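Local coordinates for protein cytochrome P450 268A2 Cyp268A2 (Mycobacterium marinum, PDB 6BLD) that belongs to the cytochrome P450 family of haem proteins and binds (3E,5E)-6,10-dimethylundeca-3,5,9-trien-2-one in a pocket beside the haem, at residues N90-L95 and E200-L205; S281-L286 and P394-G399. All coordinates share one frame; numbering follows the deposited sequence.

Interaction 1 of 2, residues N90-L95 and E200-L205; sequences NVPAEL and EPLAVL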
loop_
_atom_site.group_PDB
_atom_site.type_symbol
_atom_site.label_atom_id
_atom_site.label_comp_id
_atom_site.label_asym_id
_atom_site.label_seq_id
_atom_site.Cartn_x
_atom_site.Cartn_y
_atom_site.Cartn_z
ATOM N N ASN A 90 0.077 -9.940 13.766
ATOM C CA ASN A 90 -0.462 -11.289 13.660
ATOM C C ASN A 90 -1.955 -11.224 13.353
ATOM O O ASN A 90 -2.727 -10.627 14.111
ATOM C CB ASN A 90 -0.208 -12.063 14.952
ATOM C CG ASN A 90 1.220 -12.563 15.060
ATOM O OD1 ASN A 90 1.847 -12.908 14.059
ATOM N ND2 ASN A 90 1.743 -12.601 16.281
ATOM N N VAL A 91 -2.356 -11.842 12.247
ATOM C CA VAL A 91 -3.736 -11.807 11.766
ATOM C C VAL A 91 -4.246 -13.242 11.671
ATOM O O VAL A 91 -3.485 -14.133 11.265
ATOM C CB VAL A 91 -3.825 -11.082 10.412
ATOM C CG1 VAL A 91 -5.239 -11.128 9.848
ATOM C CG2 VAL A 91 -3.345 -9.642 10.550
ATOM N N PRO A 92 -5.496 -13.519 12.054
ATOM C CA PRO A 92 -6.023 -14.886 11.939
ATOM C C PRO A 92 -5.853 -15.454 10.535
ATOM O O PRO A 92 -6.016 -14.753 9.534
ATOM C CB PRO A 92 -7.502 -14.721 12.306
ATOM C CG PRO A 92 -7.515 -13.562 13.241
ATOM C CD PRO A 92 -6.427 -12.627 12.769
ATOM N N ALA A 93 -5.532 -16.749 10.477
ATOM C CA ALA A 93 -5.169 -17.387 9.215
ATOM C C ALA A 93 -6.308 -17.336 8.203
ATOM O O ALA A 93 -6.071 -17.143 7.005
ATOM C CB ALA A 93 -4.745 -18.834 9.465
ATOM N N GLU A 94 -7.551 -17.512 8.662
ATOM C CA GLU A 94 -8.685 -17.483 7.742
ATOM C C GLU A 94 -8.785 -16.139 7.031
ATOM O O GLU A 94 -9.062 -16.084 5.827
ATOM C CB GLU A 94 -9.983 -17.794 8.490
ATOM C CG GLU A 94 -11.244 -17.538 7.671
ATOM C CD GLU A 94 -12.329 -18.570 7.920
ATOM O OE1 GLU A 94 -12.069 -19.544 8.655
ATOM O OE2 GLU A 94 -13.444 -18.408 7.379
ATOM N N LEU A 95 -8.555 -15.043 7.758
ATOM C CA LEU A 95 -8.564 -13.725 7.133
ATOM C C LEU A 95 -7.392 -13.560 6.171
ATOM O O LEU A 95 -7.526 -12.918 5.123
ATOM C CB LEU A 95 -8.538 -12.635 8.205
ATOM C CG LEU A 95 -9.767 -12.574 9.111
ATOM C CD1 LEU A 95 -9.529 -11.654 10.300
ATOM C CD2 LEU A 95 -10.988 -12.133 8.319
ATOM N N GLU A 200 -16.146 -4.941 17.168
ATOM C CA GLU A 200 -14.948 -5.760 17.279
ATOM C C GLU A 200 -14.319 -5.918 15.898
ATOM O O GLU A 200 -15.032 -6.209 14.930
ATOM C CB GLU A 200 -15.291 -7.122 17.882
ATOM C CG GLU A 200 -14.091 -7.923 18.354
ATOM C CD GLU A 200 -13.475 -8.751 17.246
ATOM O OE1 GLU A 200 -14.228 -9.483 16.568
ATOM O OE2 GLU A 200 -12.243 -8.667 17.054
ATOM N N PRO A 201 -13.003 -5.730 15.763
ATOM C CA PRO A 201 -12.406 -5.660 14.417
ATOM C C PRO A 201 -12.523 -6.939 13.604
ATOM O O PRO A 201 -12.688 -6.859 12.380
ATOM C CB PRO A 201 -10.937 -5.311 14.704
ATOM C CG PRO A 201 -10.716 -5.702 16.134
ATOM C CD PRO A 201 -12.019 -5.443 16.819
ATOM N N LEU A 202 -12.439 -8.114 14.233
ATOM C CA LEU A 202 -12.448 -9.358 13.465
ATOM C C LEU A 202 -13.765 -9.545 12.723
ATOM O O LEU A 202 -13.782 -10.042 11.590
ATOM C CB LEU A 202 -12.174 -10.550 14.383
ATOM C CG LEU A 202 -10.765 -10.621 14.975
ATOM C CD1 LEU A 202 -10.616 -11.831 15.885
ATOM C CD2 LEU A 202 -9.720 -10.639 13.874
ATOM N N ALA A 203 -14.880 -9.149 13.340
ATOM C CA ALA A 203 -16.172 -9.272 12.672
ATOM C C ALA A 203 -16.288 -8.292 11.512
ATOM O O ALA A 203 -16.866 -8.621 10.468
ATOM C CB ALA A 203 -17.306 -9.056 13.675
ATOM N N VAL A 204 -15.746 -7.082 11.675
ATOM C CA VAL A 204 -15.782 -6.097 10.598
ATOM C C VAL A 204 -14.913 -6.550 9.432
ATOM O O VAL A 204 -15.280 -6.378 8.262
ATOM C CB VAL A 204 -15.349 -4.717 11.130
ATOM C CG1 VAL A 204 -15.074 -3.756 9.981
ATOM C CG2 VAL A 204 -16.411 -4.153 12.061
ATOM N N LEU A 205 -13.752 -7.140 9.729
ATOM C CA LEU A 205 -12.877 -7.621 8.666
ATOM C C LEU A 205 -13.537 -8.743 7.873
ATOM O O LEU A 205 -13.463 -8.767 6.640
ATOM C CB LEU A 205 -11.544 -8.086 9.252
ATOM C CG LEU A 205 -10.629 -6.994 9.815
ATOM C CD1 LEU A 205 -9.416 -7.603 10.499
ATOM C CD2 LEU A 205 -10.200 -6.028 8.722
#

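Interaction 2 of 2, residues S281-L286 and P394-G399; sequences SQKAWL and PDIQAG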
loop_
_atom_site.group_PDB
_atom_site.type_symbol
_atom_site.label_atom_id
_atom_site.label_comp_id
_atom_site.label_asym_id
_atom_site.label_seq_id
_atom_site.Cartn_x
_atom_site.Cartn_y
_atom_site.Cartn_z
ATOM N N SER A 281 6.282 26.409 -2.400
ATOM C CA SER A 281 7.328 26.616 -3.396
ATOM C C SER A 281 7.559 25.364 -4.232
ATOM O O SER A 281 7.963 25.463 -5.397
ATOM C CB SER A 281 8.628 27.053 -2.718
ATOM O OG SER A 281 9.342 25.937 -2.210
ATOM N N GLN A 282 7.306 24.185 -3.662
ATOM C CA GLN A 282 7.408 22.956 -4.440
ATOM C C GLN A 282 6.262 22.841 -5.437
ATOM O O GLN A 282 6.453 22.358 -6.559
ATOM C CB GLN A 282 7.439 21.747 -3.508
ATOM C CG GLN A 282 8.690 21.667 -2.650
ATOM C CD GLN A 282 9.942 21.455 -3.478
ATOM O OE1 GLN A 282 10.939 22.155 -3.310
ATOM N NE2 GLN A 282 9.890 20.495 -4.390
ATOM N N LYS A 283 5.064 23.282 -5.047
ATOM C CA LYS A 283 3.938 23.271 -5.974
ATOM C C LYS A 283 4.162 24.246 -7.124
ATOM O O LYS A 283 3.876 23.923 -8.283
ATOM C CB LYS A 283 2.643 23.600 -5.232
ATOM C CG LYS A 283 1.398 23.570 -6.105
ATOM C CD LYS A 283 0.350 24.547 -5.599
ATOM C CE LYS A 283 -0.973 23.851 -5.332
ATOM N NZ LYS A 283 -2.117 24.807 -5.345
ATOM N N ALA A 284 4.674 25.442 -6.823
ATOM C CA ALA A 284 4.967 26.405 -7.879
ATOM C C ALA A 284 6.063 25.899 -8.808
ATOM O O ALA A 284 6.033 26.176 -10.012
ATOM C CB ALA A 284 5.362 27.752 -7.271
ATOM N N TRP A 285 7.033 25.156 -8.270
ATOM C CA TRP A 285 8.072 24.574 -9.112
ATOM C C TRP A 285 7.490 23.547 -10.075
ATOM O O TRP A 285 7.842 23.528 -11.260
ATOM C CB TRP A 285 9.156 23.943 -8.238
ATOM C CG TRP A 285 10.214 23.210 -9.006
ATOM C CD1 TRP A 285 11.353 23.738 -9.540
ATOM C CD2 TRP A 285 10.233 21.813 -9.320
ATOM N NE1 TRP A 285 12.080 22.755 -10.167
ATOM C CE2 TRP A 285 11.414 21.565 -10.048
ATOM C CE3 TRP A 285 9.366 20.748 -9.058
ATOM C CZ2 TRP A 285 11.748 20.297 -10.516
ATOM C CZ3 TRP A 285 9.700 19.490 -9.524
ATOM C CH2 TRP A 285 10.882 19.275 -10.242
ATOM N N LEU A 286 6.593 22.688 -9.585
ATOM C CA LEU A 286 5.958 21.707 -10.458
ATOM C C LEU A 286 5.075 22.386 -11.499
ATOM O O LEU A 286 5.075 21.995 -12.671
ATOM C CB LEU A 286 5.147 20.715 -9.625
ATOM C CG LEU A 286 4.293 19.697 -10.383
ATOM C CD1 LEU A 286 5.147 18.884 -11.344
ATOM C CD2 LEU A 286 3.561 18.787 -9.405
ATOM N N PRO A 394 -6.721 25.707 -9.298
ATOM C CA PRO A 394 -5.341 26.159 -9.054
ATOM C C PRO A 394 -5.081 26.604 -7.626
ATOM O O PRO A 394 -3.917 26.619 -7.209
ATOM C CB PRO A 394 -5.170 27.327 -10.039
ATOM C CG PRO A 394 -6.269 27.173 -11.040
ATOM C CD PRO A 394 -7.409 26.555 -10.284
ATOM N N ASP A 395 -6.114 26.956 -6.858
ATOM C CA ASP A 395 -5.940 27.452 -5.498
ATOM C C ASP A 395 -6.346 26.427 -4.444
ATOM O O ASP A 395 -6.662 26.805 -3.311
ATOM C CB ASP A 395 -6.730 28.747 -5.304
ATOM C CG ASP A 395 -6.634 29.674 -6.499
ATOM O OD1 ASP A 395 -5.515 29.857 -7.024
ATOM O OD2 ASP A 395 -7.677 30.221 -6.915
ATOM N N ILE A 396 -6.339 25.137 -4.786
ATOM C CA ILE A 396 -6.765 24.116 -3.836
ATOM C C ILE A 396 -5.734 23.982 -2.723
ATOM O O ILE A 396 -4.519 24.062 -2.956
ATOM C CB ILE A 396 -7.007 22.773 -4.549
ATOM C CG1 ILE A 396 -7.631 21.762 -3.582
ATOM C CG2 ILE A 396 -5.717 22.223 -5.142
ATOM C CD1 ILE A 396 -7.921 20.417 -4.204
ATOM N N GLN A 397 -6.219 23.798 -1.497
ATOM C CA GLN A 397 -5.369 23.643 -0.326
ATOM C C GLN A 397 -6.002 22.634 0.620
ATOM O O GLN A 397 -7.223 22.623 0.798
ATOM C CB GLN A 397 -5.160 24.979 0.399
ATOM C CG GLN A 397 -4.184 25.915 -0.292
ATOM C CD GLN A 397 -3.046 26.335 0.615
ATOM O OE1 GLN A 397 -3.267 26.812 1.729
ATOM N NE2 GLN A 397 -1.819 26.158 0.141
ATOM N N ALA A 398 -5.168 21.792 1.224
ATOM C CA ALA A 398 -5.641 20.759 2.133
ATOM C C ALA A 398 -5.797 21.313 3.543
ATOM O O ALA A 398 -4.994 22.135 3.994
ATOM C CB ALA A 398 -4.680 19.570 2.144
ATOM N N GLY A 399 -6.833 20.855 4.234
ATOM C CA GLY A 399 -7.089 21.235 5.609
ATOM C C GLY A 399 -6.408 20.321 6.603
ATOM O O GLY A 399 -5.368 19.718 6.320
#

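Interaction 1 of 2, residues N90-L95 and E200-L205
The pyrrolidine ring of Pro-92 meets Leu-202 at its edge and not over a face: the CG-CD side of the ring is turned to Leu-202 CD2, which stands 3.7 Å from Pro-92 CG and close to the mean plane of the ring. The same methyl has a second neighbour, Leu-95 CD1, also at 3.7 Å from Leu-202 CD2, and so rests in the notch between the proline ring and the Leu-95 branch. Leu-95 and Leu-202 cross at about a right angle. One helical turn further on, Leu-95 CD1 reaches Leu-205 CD1 at 4.1 Å, while its other methyl, Leu-95 CD2, leans on Leu-205 CB. In Leu-95 the first torsion (chi1 -65°) sets CG opposite the carbonyl carbon, and CD1 comes to lie against methyls of both leucines. The contact is wholly apolar, and leucine suits it because its apolar fork fills such a junction without leaving a polar group buried.

Pro-92 is the N-cap residue before helix 93-97. Glu-200 caps helix 201-225: its OE2 accepts from Leu-202 N at 2.9 Å, met from above the carboxylate plane (52° out of it), and its OE1 takes a weak bond from Ala-203 N. A carboxylate fits this end, where its negative charge is probably favoured by the helix dipole.

Leu-205 also touches the bound (3E,5E)-6,10-dimethylundeca-3,5,9-trien-2-one, so the contact borders the ligand pocket. Leu-95 O accepts from Ser-99 OG, just past its own helix, and from Gln-209 NE2 of helix 201-225, a bond that ties the two helices; both residues line the pocket. Loop residues Ile-53 and Leu-52 touch Pro-92 and Pro-201. This matches the P450 pattern of a short B-C region helix meeting the start of the G helix beside the pocket.

Interaction 2 of 2, residues S281-L286 and P394-G399
Helix 280-288, the J helix by its place in the P450 fold, meets the turn that follows the long helix 375-392, and a single lysine makes the link. Lys-283 sends its ammonium group to two backbone carbonyls of this turn: NZ lies 3.2 Å from Pro-394 O and 3.5 Å from Ile-396 O. Both hydrogen bonds are weak, but the two oxygens subtend about 98° at NZ, a spread that a tetrahedral ammonium group can serve with separate N-H bonds. The reach comes from a chain that leaves the helix with CG opposite the backbone N (chi1 -178°) and then bends at chi3 (-124°).

Lysine suits the place because it is apolar along its length and charged at its end: the side chain touches Leu-276 and Leu-390 of the flanking helices, while the ammonium deals with the carbonyls. Asp-395 OD1 is 6.3 Å from Lys-283 NZ, too far for a salt bridge, though the opposite charges may still help. While the carbonyl of Ile-396 takes the lysine, its side chain leads away to pack on Leu-273 and Leu-389, as befits a buried branched residue.

Just beyond, Gln-397 pairs with Thr-418 in the small C-terminal sheet. This is the familiar P450 layout in which the L helix gives way to terminal strands, here beside helices 247-278 and 280-288.

How the interactions relate
Interaction 1 and interaction 2 lie on opposite sides of the centre of the chain, their centres 40 Å apart and their nearest atoms about 26 Å apart, so they do not touch. They follow one another in series: 90-95 meets 200-205 before the chain reaches 281-286 and returns with 394-399. No helix or strand is shared. The long helix 247-278 comes between them in sequence; it supplies Val-259, Ala-260 and Thr-264 to the ligand pocket that interaction 1 borders, and its last turns touch interaction 2. One contact thus belongs to the pocket's surroundings, the other to the fold's periphery near the C-terminal sheet.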